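PDB 3OKG: restriction endonuclease S subunits, which probably binds DNA as the specificity subunit of a type I restriction-modification system, whose methyltransferase is built from M and S polypeptides. Local coordinates for residues R232-S244 with I309-L322. Residues are numbered along the deposited sequence; the frame is centred on the assembly and turned at random.
Sequences RLGEVCDIIMGQS and IGRGLAALRPRDSL
Arg319 reaches from the end of strand 313-318 over the backbone of residues 234-237 to the carboxylate of Asp238, a span that suits a long, charged side chain. Its CB rests 3.4 Å from Val236 O, which also accepts a hydrogen bond from Arg319 N (2.8 Å), nearly straight at its hydrogen (172°), the donor standing above the carbonyl plane; CG stays beside the same peptide. The chain then runs extended from CG to NE, carrying CD past Glu235 O and setting NE 3.0 Å from Asp238 OD1. In this salt bridge NE and NH2 both give weak, bent hydrogen bonds to that one oxygen, the carboxylate and guanidinium planes being 44° apart. Gly234 O lies over one guanidinium face, offset toward the rim; a water donates to it and accepts a weak hydrogen bond from NH1. A leucine in place of Asp238 would probably leave the Arg319 charge without its carboxylate mate and the guanidinium freer to swing. Strands 237-241 and 313-318 pair antiparallel within a four-stranded sheet of the second DNA specificity domain, with 237-241 outermost. On one face Cys237 SG meets Leu316 CB at 3.5 Å, and Leu316 CD2 lies alongside Ile239; these apolar groups suit a face backed by helices 324-333 and 352-357. Past the strand, Gly242 N donates to Leu313 O (2.8 Å), where any CB would clash with Gly310 O.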
# COMPACT_ATOMS: atom_id res chain seq x y z
N ARG A 232 -19.33 37.85 7.02
CA ARG A 232 -18.19 37.93 6.12
C ARG A 232 -16.92 37.63 6.90
O ARG A 232 -16.73 38.15 8.00
CB ARG A 232 -18.11 39.32 5.48
CG ARG A 232 -19.29 39.68 4.60
CD ARG A 232 -19.31 41.16 4.28
NE ARG A 232 -19.22 41.99 5.48
CZ ARG A 232 -20.27 42.37 6.21
NH1 ARG A 232 -20.09 43.12 7.28
NH2 ARG A 232 -21.49 42.00 5.85
N LEU A 233 -16.06 36.78 6.36
CA LEU A 233 -14.88 36.33 7.10
C LEU A 233 -14.18 37.54 7.74
O LEU A 233 -13.71 37.47 8.88
CB LEU A 233 -13.90 35.62 6.16
CG LEU A 233 -12.71 34.92 6.83
CD1 LEU A 233 -13.19 33.96 7.93
CD2 LEU A 233 -11.87 34.20 5.78
N GLY A 234 -14.10 38.64 7.00
CA GLY A 234 -13.53 39.89 7.52
C GLY A 234 -14.08 40.30 8.89
O GLY A 234 -13.37 40.88 9.70
N GLU A 235 -15.34 39.97 9.16
CA GLU A 235 -15.96 40.39 10.43
C GLU A 235 -15.48 39.61 11.64
O GLU A 235 -15.54 40.12 12.77
CB GLU A 235 -17.48 40.18 10.38
CG GLU A 235 -18.22 40.91 9.30
CD GLU A 235 -19.71 40.72 9.44
OE1 GLU A 235 -20.27 41.21 10.44
OE2 GLU A 235 -20.30 40.07 8.55
N VAL A 236 -15.10 38.35 11.43
CA VAL A 236 -14.78 37.48 12.55
C VAL A 236 -13.33 36.93 12.47
O VAL A 236 -12.97 35.98 13.16
CB VAL A 236 -15.83 36.33 12.60
CG1 VAL A 236 -17.24 36.93 12.85
CG2 VAL A 236 -15.84 35.60 11.26
N CYS A 237 -12.51 37.56 11.63
CA CYS A 237 -11.17 37.06 11.35
C CYS A 237 -10.24 38.21 10.94
O CYS A 237 -10.60 39.03 10.09
CB CYS A 237 -11.24 36.00 10.25
SG CYS A 237 -9.80 34.91 10.15
N ASP A 238 -9.06 38.28 11.56
CA ASP A 238 -8.03 39.22 11.11
C ASP A 238 -7.33 38.59 9.92
O ASP A 238 -6.95 37.41 9.97
CB ASP A 238 -7.01 39.49 12.21
CG ASP A 238 -7.62 40.14 13.43
OD1 ASP A 238 -8.59 40.89 13.26
OD2 ASP A 238 -7.13 39.90 14.54
N ILE A 239 -7.18 39.35 8.84
CA ILE A 239 -6.53 38.85 7.64
C ILE A 239 -5.26 39.65 7.36
O ILE A 239 -5.29 40.88 7.31
CB ILE A 239 -7.47 38.93 6.44
CG1 ILE A 239 -8.75 38.13 6.72
CG2 ILE A 239 -6.79 38.39 5.21
CD1 ILE A 239 -9.68 38.07 5.54
N ILE A 240 -4.17 38.94 7.16
CA ILE A 240 -2.83 39.51 7.02
C ILE A 240 -2.23 38.98 5.71
O ILE A 240 -1.98 37.78 5.60
CB ILE A 240 -1.94 39.00 8.19
CG1 ILE A 240 -2.53 39.42 9.54
CG2 ILE A 240 -0.50 39.45 8.04
CD1 ILE A 240 -3.39 38.35 10.23
N MET A 241 -2.02 39.84 4.72
CA MET A 241 -1.40 39.37 3.47
C MET A 241 0.13 39.36 3.65
O MET A 241 0.71 40.35 4.08
CB MET A 241 -1.75 40.28 2.29
CG MET A 241 -3.23 40.42 1.97
SD MET A 241 -4.03 38.87 1.52
CE MET A 241 -4.51 38.33 3.13
N GLY A 242 0.78 38.25 3.33
CA GLY A 242 2.21 38.16 3.54
C GLY A 242 3.00 39.06 2.60
O GLY A 242 2.51 39.44 1.53
N GLN A 243 4.23 39.40 2.99
CA GLN A 243 5.10 40.22 2.16
C GLN A 243 6.52 39.67 2.14
O GLN A 243 6.99 39.15 3.14
CB GLN A 243 5.21 41.64 2.72
CG GLN A 243 3.96 42.48 2.72
CD GLN A 243 4.28 43.87 3.22
OE1 GLN A 243 3.86 44.27 4.31
NE2 GLN A 243 5.06 44.61 2.45
N SER A 244 7.19 39.83 1.01
CA SER A 244 8.61 39.49 0.90
C SER A 244 9.46 40.55 1.59
O SER A 244 9.45 41.71 1.18
CB SER A 244 9.02 39.36 -0.57
OG SER A 244 8.71 40.53 -1.30
N ILE A 309 5.39 35.42 7.04
CA ILE A 309 4.93 34.90 5.76
C ILE A 309 5.19 35.86 4.61
O ILE A 309 5.12 37.08 4.78
CB ILE A 309 3.42 34.60 5.84
CG1 ILE A 309 2.64 35.86 6.27
CG2 ILE A 309 3.18 33.46 6.84
CD1 ILE A 309 1.13 35.76 6.07
N GLY A 310 5.47 35.30 3.44
CA GLY A 310 5.76 36.10 2.26
C GLY A 310 4.64 36.20 1.25
O GLY A 310 3.50 35.79 1.51
N ARG A 311 4.98 36.76 0.09
CA ARG A 311 4.07 36.96 -1.04
C ARG A 311 3.00 35.90 -1.22
O ARG A 311 1.90 36.19 -1.69
CB ARG A 311 4.88 36.90 -2.34
CG ARG A 311 5.22 38.20 -3.03
CD ARG A 311 5.38 37.88 -4.51
NE ARG A 311 6.37 38.69 -5.21
CZ ARG A 311 6.80 38.42 -6.44
NH1 ARG A 311 6.34 37.35 -7.09
NH2 ARG A 311 7.70 39.20 -7.02
N GLY A 312 3.34 34.65 -0.92
CA GLY A 312 2.52 33.52 -1.32
C GLY A 312 1.42 33.16 -0.35
O GLY A 312 0.49 32.41 -0.70
N LEU A 313 1.52 33.68 0.87
CA LEU A 313 0.61 33.32 1.95
C LEU A 313 -0.23 34.49 2.45
O LEU A 313 0.17 35.65 2.34
CB LEU A 313 1.41 32.78 3.13
CG LEU A 313 2.19 31.49 2.86
CD1 LEU A 313 2.87 31.02 4.11
CD2 LEU A 313 1.24 30.42 2.32
N ALA A 314 -1.40 34.17 2.99
CA ALA A 314 -2.10 35.06 3.92
C ALA A 314 -2.22 34.30 5.24
O ALA A 314 -2.24 33.07 5.25
CB ALA A 314 -3.47 35.44 3.37
N ALA A 315 -2.26 35.01 6.37
CA ALA A 315 -2.59 34.39 7.65
C ALA A 315 -3.96 34.89 8.14
O ALA A 315 -4.27 36.08 8.04
CB ALA A 315 -1.52 34.67 8.67
N LEU A 316 -4.78 33.97 8.65
CA LEU A 316 -6.13 34.30 9.12
C LEU A 316 -6.19 34.04 10.61
O LEU A 316 -5.93 32.91 11.07
CB LEU A 316 -7.16 33.42 8.42
CG LEU A 316 -6.92 33.31 6.91
CD1 LEU A 316 -7.79 32.20 6.32
CD2 LEU A 316 -7.21 34.64 6.25
N ARG A 317 -6.49 35.07 11.37
CA ARG A 317 -6.50 34.91 12.81
C ARG A 317 -7.92 35.10 13.30
O ARG A 317 -8.42 36.23 13.29
CB ARG A 317 -5.58 35.90 13.51
CG ARG A 317 -5.47 35.62 15.01
CD ARG A 317 -4.42 36.49 15.67
NE ARG A 317 -3.07 36.19 15.19
CZ ARG A 317 -2.19 37.10 14.77
NH1 ARG A 317 -2.51 38.39 14.76
NH2 ARG A 317 -1.00 36.72 14.35
N PRO A 318 -8.56 34.00 13.69
CA PRO A 318 -9.97 34.03 14.11
C PRO A 318 -10.16 34.95 15.31
O PRO A 318 -9.35 34.96 16.23
CB PRO A 318 -10.25 32.60 14.52
CG PRO A 318 -9.24 31.77 13.78
CD PRO A 318 -8.01 32.64 13.66
N ARG A 319 -11.24 35.72 15.30
CA ARG A 319 -11.60 36.50 16.47
C ARG A 319 -12.33 35.59 17.43
O ARG A 319 -12.48 34.39 17.15
CB ARG A 319 -12.44 37.72 16.04
CG ARG A 319 -11.61 38.62 15.13
CD ARG A 319 -12.23 39.98 14.85
NE ARG A 319 -11.59 40.59 13.68
CZ ARG A 319 -12.00 41.70 13.07
NH1 ARG A 319 -13.07 42.35 13.51
NH2 ARG A 319 -11.34 42.15 12.01
N ASP A 320 -12.80 36.11 18.55
CA ASP A 320 -13.34 35.23 19.59
C ASP A 320 -14.58 34.46 19.14
O ASP A 320 -14.84 33.38 19.65
CB ASP A 320 -13.64 36.00 20.88
CG ASP A 320 -12.42 36.68 21.45
OD1 ASP A 320 -11.30 36.15 21.27
OD2 ASP A 320 -12.58 37.75 22.09
N SER A 321 -15.36 35.00 18.21
CA SER A 321 -16.61 34.32 17.84
C SER A 321 -16.42 33.20 16.82
O SER A 321 -17.39 32.61 16.37
CB SER A 321 -17.63 35.31 17.30
OG SER A 321 -17.21 35.82 16.05
N LEU A 322 -15.17 32.93 16.43
CA LEU A 322 -14.89 31.94 15.38
C LEU A 322 -13.83 30.94 15.84
O LEU A 322 -12.73 31.34 16.24
CB LEU A 322 -14.42 32.64 14.09
CG LEU A 322 -13.89 31.75 12.95
CD1 LEU A 322 -15.01 30.89 12.35
CD2 LEU A 322 -13.26 32.60 11.85
O HOH W 1 -14.12 43.86 10.74
O HOH W 2 0.09 38.06 0.09